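Local coordinates for MmoQ Response regulator (PDB 3LJX), which probably makes cyclic di-GMP from two GTP as part of a longer response regulator, of which this piece is mainly the all-helical HDOD domain, at residues A171-R174 and D180-E183; A107-K112 and L141-R146; F219-A224 and A251-L256; D13-A18 and G145-A150. All coordinates share one frame; numbering follows the deposited sequence. Where two conformers were deposited one is given.

Contact 1: residues A171-R174 and D180-E183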
loop_
_atom_site.group_PDB
_atom_site.type_symbol
_atom_site.label_atom_id
_atom_site.label_comp_id
_atom_site.label_asym_id
_atom_site.label_seq_id
_atom_site.Cartn_x
_atom_site.Cartn_y
_atom_site.Cartn_z
ATOM N N ALA A 171 2.354 -6.043 -19.608
ATOM C CA ALA A 171 3.278 -6.295 -20.715
ATOM C C ALA A 171 3.872 -4.991 -21.248
ATOM O O ALA A 171 5.047 -4.933 -21.608
ATOM C CB ALA A 171 2.583 -7.067 -21.843
ATOM N N LEU A 172 3.056 -3.943 -21.291
ATOM C CA LEU A 172 3.495 -2.678 -21.858
ATOM C C LEU A 172 4.491 -2.020 -20.921
ATOM O O LEU A 172 5.483 -1.422 -21.363
ATOM C CB LEU A 172 2.303 -1.756 -22.104
ATOM C CG LEU A 172 2.614 -0.528 -22.956
ATOM C CD1 LEU A 172 3.507 -0.900 -24.132
ATOM C CD2 LEU A 172 1.332 0.119 -23.444
ATOM N N GLU A 173 4.232 -2.146 -19.623
ATOM C CA GLU A 173 5.120 -1.575 -18.622
ATOM C C GLU A 173 6.494 -2.207 -18.740
ATOM O O GLU A 173 7.502 -1.500 -18.779
ATOM C CB GLU A 173 4.549 -1.756 -17.214
ATOM C CG GLU A 173 3.300 -0.917 -16.935
ATOM C CD GLU A 173 2.628 -1.303 -15.627
ATOM O OE1 GLU A 173 3.060 -2.308 -15.016
ATOM O OE2 GLU A 173 1.663 -0.610 -15.221
ATOM N N ARG A 174 6.540 -3.531 -18.836
ATOM C CA ARG A 174 7.818 -4.234 -18.973
ATOM C C ARG A 174 8.621 -3.743 -20.183
ATOM O O ARG A 174 9.837 -3.587 -20.113
ATOM C CB ARG A 174 7.607 -5.748 -19.030
ATOM C CG ARG A 174 7.233 -6.340 -17.671
ATOM C CD ARG A 174 6.875 -7.810 -17.769
ATOM N NE ARG A 174 6.425 -8.340 -16.481
ATOM C CZ ARG A 174 5.869 -9.542 -16.303
ATOM N NH1 ARG A 174 5.671 -10.358 -17.334
ATOM N NH2 ARG A 174 5.503 -9.930 -15.085
ATOM N N ASP A 180 7.190 -3.785 -13.961
ATOM C CA ASP A 180 5.761 -3.519 -14.031
ATOM C C ASP A 180 5.299 -3.109 -12.652
ATOM O O ASP A 180 6.054 -3.256 -11.690
ATOM C CB ASP A 180 5.004 -4.756 -14.516
ATOM C CG ASP A 180 5.122 -5.919 -13.550
ATOM O OD1 ASP A 180 4.675 -5.786 -12.373
ATOM O OD2 ASP A 180 5.675 -6.953 -13.976
ATOM N N HIS A 181 4.066 -2.621 -12.542
ATOM C CA HIS A 181 3.637 -2.014 -11.287
ATOM C C HIS A 181 3.587 -3.006 -10.108
ATOM O O HIS A 181 3.811 -2.617 -8.954
ATOM C CB HIS A 181 2.326 -1.241 -11.447
ATOM C CG HIS A 181 1.188 -2.051 -11.983
ATOM N ND1 HIS A 181 0.564 -3.042 -11.251
ATOM C CD2 HIS A 181 0.515 -1.976 -13.156
ATOM C CE1 HIS A 181 -0.425 -3.555 -11.961
ATOM N NE2 HIS A 181 -0.474 -2.928 -13.123
ATOM N N ASP A 182 3.340 -4.284 -10.406
ATOM C CA ASP A 182 3.318 -5.319 -9.362
ATOM C C ASP A 182 4.723 -5.745 -8.914
ATOM O O ASP A 182 4.988 -5.879 -7.716
ATOM C CB ASP A 182 2.483 -6.537 -9.799
ATOM C CG ASP A 182 1.001 -6.219 -9.873
ATOM O OD1 ASP A 182 0.535 -5.401 -9.047
ATOM O OD2 ASP A 182 0.303 -6.777 -10.748
ATOM N N GLU A 183 5.626 -5.955 -9.863
ATOM C CA GLU A 183 7.013 -6.211 -9.497
ATOM C C GLU A 183 7.555 -5.011 -8.720
ATOM O O GLU A 183 8.184 -5.155 -7.670
ATOM C CB GLU A 183 7.867 -6.451 -10.734
ATOM C CG GLU A 183 9.293 -6.879 -10.396
ATOM C CD GLU A 183 10.287 -6.562 -11.506
ATOM O OE1 GLU A 183 9.885 -5.956 -12.523
ATOM O OE2 GLU A 183 11.477 -6.914 -11.364
#
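Asp180, the N-cap residue of helix 181-191, turns its carboxylate between two tasks, while its CA lies 5.0 Å from that of Glu173 on helix 166-177. Its CG sits between the backbone N and the carbonyl carbon (chi1 64°), which brings OD1 forward to the amides of the first turn. Asp180 OD1 accepts from Glu183 N at 2.7 Å in a nearly straight bond (171°), approached on the syn side but out of the carboxylate plane, and it also receives a weak bond from the N of Asp182. The other oxygen serves Arg174: Arg174 NE donates to the anti lone pair of Asp180 OD2 at 3.0 Å, and Arg174 NH2 meets the same OD2 at 3.2 Å, so the guanidinium grips one atom side-on with two nitrogens. The two planes are 45° apart, and the extended arginine chain runs beside Asp180.

His181 follows, and its backbone N donates to Glu173 OE1 at 2.7 Å, from above the glutamate's carboxylate plane. The other oxygen of Glu173, OE2, is hydrogen-bonded to Tyr157 OH, which helps fix the group's rotation. Helix 166-177 thus holds the start of the next helix by a carboxylate on a backbone amide and a guanidinium on the capping aspartate; the amide dipoles of that first turn would probably favour both carboxylates as anions. The arrangement is a tight turn between consecutive helices of the HDOD domain, closed by an N-cap aspartate.

Contact 2: residues A107-K112 and L141-R146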
loop_
_atom_site.group_PDB
_atom_site.type_symbol
_atom_site.label_atom_id
_atom_site.label_comp_id
_atom_site.label_asym_id
_atom_site.label_seq_id
_atom_site.Cartn_x
_atom_site.Cartn_y
_atom_site.Cartn_z
ATOM N N ALA A 107 -6.946 10.363 -7.226
ATOM C CA ALA A 107 -7.988 10.282 -6.216
ATOM C C ALA A 107 -8.444 8.830 -6.091
ATOM O O ALA A 107 -8.622 8.323 -4.982
ATOM C CB ALA A 107 -9.170 11.193 -6.558
ATOM N N ALA A 108 -8.616 8.157 -7.228
ATOM C CA ALA A 108 -9.094 6.779 -7.196
ATOM C C ALA A 108 -8.058 5.910 -6.505
ATOM O O ALA A 108 -8.392 5.056 -5.675
ATOM C CB ALA A 108 -9.405 6.247 -8.615
ATOM N N TYR A 109 -6.794 6.136 -6.842
ATOM C CA TYR A 109 -5.730 5.347 -6.249
ATOM C C TYR A 109 -5.735 5.518 -4.728
ATOM O O TYR A 109 -5.659 4.537 -3.991
ATOM C CB TYR A 109 -4.361 5.705 -6.832
ATOM C CG TYR A 109 -3.243 5.189 -5.970
ATOM C CD1 TYR A 109 -2.833 3.859 -6.046
ATOM C CD2 TYR A 109 -2.637 6.013 -5.033
ATOM C CE1 TYR A 109 -1.823 3.374 -5.224
ATOM C CE2 TYR A 109 -1.623 5.545 -4.209
ATOM C CZ TYR A 109 -1.221 4.230 -4.303
ATOM O OH TYR A 109 -0.223 3.775 -3.462
ATOM N N TRP A 110 -5.850 6.753 -4.250
ATOM C CA TRP A 110 -5.775 6.976 -2.806
ATOM C C TRP A 110 -7.008 6.440 -2.111
ATOM O O TRP A 110 -6.928 5.901 -1.010
ATOM C CB TRP A 110 -5.545 8.451 -2.457
ATOM C CG TRP A 110 -4.111 8.868 -2.681
ATOM C CD1 TRP A 110 -2.992 8.212 -2.249
ATOM C CD2 TRP A 110 -3.647 10.016 -3.394
ATOM N NE1 TRP A 110 -1.866 8.873 -2.656
ATOM C CE2 TRP A 110 -2.240 9.988 -3.360
ATOM C CE3 TRP A 110 -4.291 11.073 -4.051
ATOM C CZ2 TRP A 110 -1.451 10.980 -3.960
ATOM C CZ3 TRP A 110 -3.507 12.062 -4.652
ATOM C CH2 TRP A 110 -2.105 12.000 -4.605
ATOM N N GLN A 111 -8.153 6.583 -2.758
ATOM C CA GLN A 111 -9.387 6.110 -2.159
ATOM C C GLN A 111 -9.341 4.585 -2.028
ATOM O O GLN A 111 -9.639 4.018 -0.972
ATOM C CB GLN A 111 -10.585 6.561 -3.001
ATOM C CG GLN A 111 -11.915 6.011 -2.525
ATOM C CD GLN A 111 -13.048 6.355 -3.468
ATOM O OE1 GLN A 111 -12.925 6.247 -4.695
ATOM N NE2 GLN A 111 -14.165 6.766 -2.897
ATOM N N LYS A 112 -8.936 3.919 -3.099
ATOM C CA LYS A 112 -8.908 2.463 -3.111
ATOM C C LYS A 112 -7.864 1.900 -2.142
ATOM O O LYS A 112 -8.093 0.879 -1.499
ATOM C CB LYS A 112 -8.635 1.979 -4.526
ATOM C CG LYS A 112 -8.471 0.486 -4.670
ATOM C CD LYS A 112 -8.810 0.129 -6.092
ATOM C CE LYS A 112 -10.057 0.898 -6.505
ATOM N NZ LYS A 112 -10.057 1.274 -7.947
ATOM N N LEU A 141 -0.407 -0.428 0.965
ATOM C CA LEU A 141 0.755 -0.330 0.076
ATOM C C LEU A 141 0.736 -1.345 -1.066
ATOM O O LEU A 141 1.625 -1.336 -1.910
ATOM C CB LEU A 141 2.034 -0.528 0.892
ATOM C CG LEU A 141 2.793 0.652 1.517
ATOM C CD1 LEU A 141 2.048 1.998 1.439
ATOM C CD2 LEU A 141 3.252 0.331 2.941
ATOM N N ALA A 142 -0.278 -2.210 -1.087
ATOM C CA ALA A 142 -0.339 -3.364 -1.998
ATOM C C ALA A 142 -0.082 -3.090 -3.493
ATOM O O ALA A 142 0.265 -4.012 -4.250
ATOM C CB ALA A 142 -1.677 -4.099 -1.819
ATOM N N ASP A 143 -0.276 -1.849 -3.934
ATOM C CA ASP A 143 0.040 -1.508 -5.327
ATOM C C ASP A 143 0.705 -0.141 -5.456
ATOM O O ASP A 143 0.498 0.594 -6.432
ATOM C CB ASP A 143 -1.183 -1.643 -6.247
ATOM C CG ASP A 143 -2.336 -0.754 -5.836
ATOM O OD1 ASP A 143 -2.190 0.044 -4.882
ATOM O OD2 ASP A 143 -3.405 -0.863 -6.468
ATOM N N VAL A 144 1.532 0.178 -4.467
ATOM C CA VAL A 144 2.266 1.424 -4.466
ATOM C C VAL A 144 3.180 1.540 -5.698
ATOM O O VAL A 144 3.575 2.636 -6.083
ATOM C CB VAL A 144 3.074 1.595 -3.153
ATOM C CG1 VAL A 144 4.286 0.655 -3.130
ATOM C CG2 VAL A 144 3.508 3.032 -2.998
ATOM N N GLY A 145 3.497 0.411 -6.327
ATOM C CA GLY A 145 4.193 0.436 -7.599
ATOM C C GLY A 145 3.486 1.245 -8.686
ATOM O O GLY A 145 4.137 1.782 -9.584
ATOM N N ARG A 146 2.161 1.341 -8.621
ATOM C CA ARG A 146 1.416 2.141 -9.600
ATOM C C ARG A 146 1.728 3.619 -9.421
ATOM O O ARG A 146 2.055 4.314 -10.389
ATOM C CB ARG A 146 -0.090 1.942 -9.464
ATOM C CG ARG A 146 -0.600 0.543 -9.770
ATOM C CD ARG A 146 -2.119 0.572 -9.783
ATOM N NE ARG A 146 -2.695 -0.756 -9.948
ATOM C CZ ARG A 146 -3.044 -1.298 -11.115
ATOM N NH1 ARG A 146 -2.884 -0.630 -12.261
ATOM N NH2 ARG A 146 -3.566 -2.518 -11.134
HETATM O O HOH W 1 -0.805 1.358 -2.709
#
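Tyr109 of helix 106-125 meets Asp143 and Val144 where the chain turns into helix 144-152, with a water completing the polar link. With CG anti to the backbone N (chi1 164°), the phenol is thrown across toward residues 141-146, and the CE1 edge of its ring comes to Asp143. Tyr109 CE1 lies 3.4 Å from Asp143 OD1, near the ring plane, while ring and carboxylate planes are 34° apart and the two side chains run antiparallel past one another. Farther along, the hydroxyl passes close to the valine: Tyr109 OH is 3.6 Å from Val144 CA and 3.8 Å from Val144 CG2.

Water 1 joins the phenol to the acid. Tyr109 OH donates to it at 2.6 Å, and the water in turn donates to Asp143 OD1 at 2.9 Å, so the hydroxyl reaches the carboxylate through a bridge. That carboxylate is folded into position by chi1 of 59°, its CG lying between N and the carbonyl carbon. Asp143 OD1 also forms a salt bridge with Arg116 NH2, farther along helix 106-125, and Asp143 OD2 has a long, weak ion pair with Arg146 NE (3.6 Å); partners on both oxygens hold the carboxylate's rotation. Ala142-Asp143-Val144-Gly145 occupies the place of the HD-(I/V)-G signature of the HD phosphohydrolase clan, with Ala142 where the histidine stands, consistent with a degenerate HD site as in HDOD domains.

Contact 3: residues F219-A224 and A251-L256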
loop_
_atom_site.group_PDB
_atom_site.type_symbol
_atom_site.label_atom_id
_atom_site.label_comp_id
_atom_site.label_asym_id
_atom_site.label_seq_id
_atom_site.Cartn_x
_atom_site.Cartn_y
_atom_site.Cartn_z
ATOM N N PHE A 219 -3.272 -16.021 4.236
ATOM C CA PHE A 219 -3.096 -14.580 4.182
ATOM C C PHE A 219 -3.340 -14.102 2.744
ATOM O O PHE A 219 -3.998 -13.082 2.531
ATOM C CB PHE A 219 -1.701 -14.199 4.688
ATOM C CG PHE A 219 -1.479 -12.721 4.833
ATOM C CD1 PHE A 219 -2.504 -11.883 5.224
ATOM C CD2 PHE A 219 -0.220 -12.175 4.609
ATOM C CE1 PHE A 219 -2.291 -10.514 5.361
ATOM C CE2 PHE A 219 0.003 -10.811 4.749
ATOM C CZ PHE A 219 -1.040 -9.979 5.131
ATOM N N ALA A 220 -2.845 -14.853 1.760
ATOM C CA ALA A 220 -3.096 -14.502 0.365
ATOM C C ALA A 220 -4.607 -14.411 0.083
ATOM O O ALA A 220 -5.077 -13.463 -0.552
ATOM C CB ALA A 220 -2.416 -15.503 -0.591
ATOM N N ARG A 221 -5.368 -15.391 0.550
ATOM C CA ARG A 221 -6.814 -15.366 0.331
ATOM C C ARG A 221 -7.443 -14.164 1.045
ATOM O O ARG A 221 -8.412 -13.582 0.554
ATOM C CB ARG A 221 -7.470 -16.675 0.770
ATOM C CG ARG A 221 -7.271 -17.823 -0.232
ATOM C CD ARG A 221 -7.987 -19.120 0.188
ATOM N NE ARG A 221 -7.255 -19.815 1.246
ATOM C CZ ARG A 221 -6.199 -20.590 1.024
ATOM N NH1 ARG A 221 -5.753 -20.775 -0.219
ATOM N NH2 ARG A 221 -5.577 -21.175 2.039
ATOM N N GLN A 222 -6.868 -13.757 2.174
ATOM C CA GLN A 222 -7.377 -12.585 2.889
ATOM C C GLN A 222 -7.101 -11.300 2.129
ATOM O O GLN A 222 -7.942 -10.385 2.093
ATOM C CB GLN A 222 -6.788 -12.499 4.285
ATOM C CG GLN A 222 -7.254 -13.615 5.242
ATOM C CD GLN A 222 -6.429 -13.624 6.532
ATOM O OE1 GLN A 222 -5.219 -13.336 6.513
ATOM N NE2 GLN A 222 -7.077 -13.950 7.652
ATOM N N LEU A 223 -5.927 -11.247 1.512
ATOM C CA LEU A 223 -5.539 -10.115 0.677
ATOM C C LEU A 223 -6.439 -10.042 -0.546
ATOM O O LEU A 223 -6.959 -8.975 -0.874
ATOM C CB LEU A 223 -4.087 -10.258 0.232
ATOM C CG LEU A 223 -3.053 -9.777 1.247
ATOM C CD1 LEU A 223 -1.775 -10.646 1.212
ATOM C CD2 LEU A 223 -2.757 -8.297 0.983
ATOM N N ALA A 224 -6.627 -11.186 -1.206
ATOM C CA ALA A 224 -7.449 -11.252 -2.410
ATOM C C ALA A 224 -8.862 -10.783 -2.078
ATOM O O ALA A 224 -9.477 -10.047 -2.847
ATOM C CB ALA A 224 -7.466 -12.693 -3.002
ATOM N N ALA A 251 -13.339 -16.887 0.699
ATOM C CA ALA A 251 -13.809 -16.195 1.895
ATOM C C ALA A 251 -14.190 -17.195 2.977
ATOM O O ALA A 251 -13.700 -17.113 4.103
ATOM C CB ALA A 251 -14.997 -15.300 1.562
ATOM N N ARG A 252 -15.060 -18.145 2.640
ATOM C CA ARG A 252 -15.469 -19.152 3.614
ATOM C C ARG A 252 -14.241 -19.884 4.152
ATOM O O ARG A 252 -14.182 -20.237 5.324
ATOM C CB ARG A 252 -16.457 -20.170 3.012
ATOM C CG ARG A 252 -17.667 -19.563 2.314
ATOM C CD ARG A 252 -18.874 -19.353 3.232
ATOM N NE ARG A 252 -20.051 -18.930 2.465
ATOM C CZ ARG A 252 -21.094 -19.712 2.171
ATOM N NH1 ARG A 252 -21.141 -20.975 2.596
ATOM N NH2 ARG A 252 -22.105 -19.221 1.457
ATOM N N ARG A 253 -13.257 -20.114 3.293
ATOM C CA ARG A 253 -12.100 -20.923 3.676
ATOM C C ARG A 253 -11.157 -20.218 4.680
ATOM O O ARG A 253 -10.500 -20.895 5.486
ATOM C CB ARG A 253 -11.366 -21.447 2.432
ATOM C CG ARG A 253 -10.337 -22.514 2.706
ATOM C CD ARG A 253 -9.622 -22.880 1.433
ATOM N NE ARG A 253 -8.357 -23.567 1.675
ATOM C CZ ARG A 253 -7.468 -23.816 0.719
ATOM N NH1 ARG A 253 -7.711 -23.425 -0.530
ATOM N NH2 ARG A 253 -6.336 -24.445 1.005
ATOM N N CYS A 254 -11.102 -18.880 4.652
ATOM C CA CYS A 254 -10.473 -18.135 5.758
ATOM C C CYS A 254 -11.407 -18.046 6.969
ATOM O O CYS A 254 -10.954 -17.747 8.076
ATOM C CB CYS A 254 -10.072 -16.695 5.406
ATOM S SG CYS A 254 -9.948 -16.180 3.701
ATOM N N GLY A 255 -12.702 -18.268 6.745
ATOM C CA GLY A 255 -13.712 -18.155 7.789
ATOM C C GLY A 255 -14.236 -16.735 7.902
ATOM O O GLY A 255 -13.571 -15.884 8.492
ATOM N N LEU A 256 -15.424 -16.463 7.364
ATOM C CA LEU A 256 -15.911 -15.091 7.372
ATOM C C LEU A 256 -17.343 -14.873 7.862
ATOM O O LEU A 256 -18.277 -15.627 7.548
ATOM C CB LEU A 256 -15.683 -14.410 6.019
ATOM C CG LEU A 256 -14.800 -13.169 6.159
ATOM C CD1 LEU A 256 -13.438 -13.572 6.657
ATOM C CD2 LEU A 256 -14.690 -12.426 4.856
HETATM O O HOH W 2 -7.284 -20.822 4.499
#
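The helical C-terminal part of this piece brings helix 214-233 against the end of helix 245-254, and the contact between them is built on a stacked pair of arginines. Arg221 and Arg253 lay their guanidinium groups flat on each other, centres 3.5 Å apart and planes only 11° from parallel, with the CZ of Arg221 over the centre of the Arg253 group. The chains arrive differently: Arg253 is extended from CG to NE, whereas Arg221 bends at chi3 (-77°), which turns its guanidinium flat onto that of Arg253.

Like charges lie close here, NH1 of Arg221 standing 3.3 Å from NH1 of Arg253, two donors with no bond between them. What makes the stack tolerable is probably the three backbone carbonyls that accept from it: Arg221 NH1 donates to the backbone oxygens of Ile210 and Asp212, and Arg253 NH2 to that of Arg211, all in the loop ahead of helix 214-233. This stacked arginine pair therefore ties that loop to both helices. Water 2 lies in the plane of the Arg221 group, accepting from NH2 at 3.0 Å.

Beside the stack, Cys254 turns toward helix 214-233, SG lying 3.9 Å from Arg221 CB and 4.0 Å from Gln222 CG. The amide end of Gln222 turns to other partners, its OE1 bonded to Thr129.

Contact 4: residues D13-A18 and G145-A150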
loop_
_atom_site.group_PDB
_atom_site.type_symbol
_atom_site.label_atom_id
_atom_site.label_comp_id
_atom_site.label_asym_id
_atom_site.label_seq_id
_atom_site.Cartn_x
_atom_site.Cartn_y
_atom_site.Cartn_z
ATOM N N ASP A 13 11.027 9.144 -1.477
ATOM C CA ASP A 13 10.879 10.522 -1.030
ATOM C C ASP A 13 9.984 11.328 -1.962
ATOM O O ASP A 13 9.283 12.226 -1.521
ATOM C CB ASP A 13 12.244 11.196 -0.877
ATOM C CG ASP A 13 13.098 10.558 0.218
ATOM O OD1 ASP A 13 12.548 9.840 1.087
ATOM O OD2 ASP A 13 14.329 10.779 0.213
ATOM N N SER A 14 9.986 10.985 -3.245
ATOM C CA SER A 14 9.305 11.792 -4.253
ATOM C C SER A 14 7.840 11.407 -4.469
ATOM O O SER A 14 7.137 12.054 -5.249
ATOM C CB SER A 14 10.035 11.693 -5.595
ATOM O OG SER A 14 9.787 10.426 -6.213
ATOM N N LEU A 15 7.373 10.346 -3.822
ATOM C CA LEU A 15 5.977 9.951 -4.040
ATOM C C LEU A 15 5.029 11.005 -3.437
ATOM O O LEU A 15 5.225 11.454 -2.303
ATOM C CB LEU A 15 5.697 8.559 -3.466
ATOM C CG LEU A 15 6.572 7.391 -3.971
ATOM C CD1 LEU A 15 6.320 6.139 -3.137
ATOM C CD2 LEU A 15 6.346 7.090 -5.457
ATOM N N PRO A 16 4.002 11.413 -4.198
ATOM C CA PRO A 16 3.126 12.478 -3.705
ATOM C C PRO A 16 2.157 12.006 -2.629
ATOM O O PRO A 16 1.942 10.797 -2.428
ATOM C CB PRO A 16 2.352 12.887 -4.959
ATOM C CG PRO A 16 2.283 11.606 -5.755
ATOM C CD PRO A 16 3.598 10.937 -5.536
ATOM N N THR A 17 1.586 12.985 -1.937
ATOM C CA THR A 17 0.506 12.780 -0.986
ATOM C C THR A 17 -0.658 13.663 -1.442
ATOM O O THR A 17 -0.427 14.711 -2.045
ATOM C CB THR A 17 0.952 13.218 0.406
ATOM O OG1 THR A 17 2.021 12.376 0.850
ATOM C CG2 THR A 17 -0.214 13.154 1.406
ATOM N N ALA A 18 -1.898 13.251 -1.178
ATOM C CA ALA A 18 -3.060 14.087 -1.515
ATOM C C ALA A 18 -3.013 15.441 -0.789
ATOM O O ALA A 18 -2.639 15.519 0.384
ATOM C CB ALA A 18 -4.379 13.354 -1.208
ATOM N N GLY A 145 3.497 0.411 -6.327
ATOM C CA GLY A 145 4.193 0.436 -7.599
ATOM C C GLY A 145 3.486 1.245 -8.686
ATOM O O GLY A 145 4.137 1.782 -9.584
ATOM N N ARG A 146 2.161 1.341 -8.621
ATOM C CA ARG A 146 1.416 2.141 -9.600
ATOM C C ARG A 146 1.728 3.619 -9.421
ATOM O O ARG A 146 2.055 4.314 -10.389
ATOM C CB ARG A 146 -0.090 1.942 -9.464
ATOM C CG ARG A 146 -0.600 0.543 -9.770
ATOM C CD ARG A 146 -2.119 0.572 -9.783
ATOM N NE ARG A 146 -2.695 -0.756 -9.948
ATOM C CZ ARG A 146 -3.044 -1.298 -11.115
ATOM N NH1 ARG A 146 -2.884 -0.630 -12.261
ATOM N NH2 ARG A 146 -3.566 -2.518 -11.134
ATOM N N LEU A 147 1.617 4.090 -8.180
ATOM C CA LEU A 147 1.987 5.461 -7.825
ATOM C C LEU A 147 3.416 5.773 -8.296
ATOM O O LEU A 147 3.680 6.838 -8.850
ATOM C CB LEU A 147 1.924 5.633 -6.308
ATOM C CG LEU A 147 1.298 6.874 -5.666
ATOM C CD1 LEU A 147 2.208 7.386 -4.588
ATOM C CD2 LEU A 147 0.942 7.982 -6.663
ATOM N N ALA A 148 4.336 4.840 -8.059
ATOM C CA ALA A 148 5.738 5.049 -8.403
ATOM C C ALA A 148 5.978 5.224 -9.904
ATOM O O ALA A 148 6.748 6.079 -10.308
ATOM C CB ALA A 148 6.596 3.918 -7.854
ATOM N N LEU A 149 5.326 4.419 -10.736
ATOM C CA LEU A 149 5.521 4.568 -12.169
ATOM C C LEU A 149 4.937 5.893 -12.645
ATOM O O LEU A 149 5.540 6.580 -13.473
ATOM C CB LEU A 149 4.846 3.431 -12.924
ATOM C CG LEU A 149 5.567 2.100 -12.910
ATOM C CD1 LEU A 149 4.740 1.058 -13.695
ATOM C CD2 LEU A 149 6.952 2.285 -13.494
ATOM N N ALA A 150 3.746 6.232 -12.138
ATOM C CA ALA A 150 3.064 7.464 -12.518
ATOM C C ALA A 150 3.924 8.666 -12.125
ATOM O O ALA A 150 3.989 9.655 -12.838
ATOM C CB ALA A 150 1.691 7.548 -11.844
#
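With chi1 of -57°, Leu15 places CG beside its own backbone N, and chi2 of 171° extends CD1 and turns the other methyl, CD2, to the backbone of helix 144-152. Leu15 CD2 comes to 3.6 Å from Ala148 CA and 4.0 Å from Ala148 CB, lying over a spot where the small side chain lets the loop approach the helix; the CA atoms of Leu15 and Ala148 are 6.6 Å apart. Leu147, one residue earlier, reaches the other way. Its torsions are far from the staggered values, and its branched end fills the angle between Leu15 and Pro16: Leu147 CD1 touches Leu15 CB at 3.8 Å and Pro16 CD at 3.9 Å, while Leu147 CD2 stands 4.0 Å from Pro16 CG. The leucine's two methyls meet the CG-CD side of the proline ring.

The four residues that touch are buried and wholly apolar in their side chains. Tyr106 and Tyr109 of helix 106-125 pack on Leu147 as well, and Leu184 and Leu188 of helix 181-191 touch Ala148. This is an apolar loop-to-helix contact through which the segment leading into helix 19-29 is joined to a helix far along the chain, within the helical core of the HDOD domain.

Contacts 1, 2 and 4 form one connected cluster within the HDOD domain, with helix 144-152 in its middle. Contacts 2 and 4 share Gly145 and Arg146, and their centres are about 9 Å apart; Tyr109 CE2 packs on Leu147 CG at 3.5 Å, and Trp110 reaches the loop before helix 19-29. Contact 1 lies with its centre about 15 Å from each of these two, and His181 touches Arg146 there, while Glu173 lies against Leu149. Contact 3 stands apart: its centre is about 21 Å from that of contact 2, with nearest atoms about 5 Å apart, and it sits across the chain's centre from contact 4.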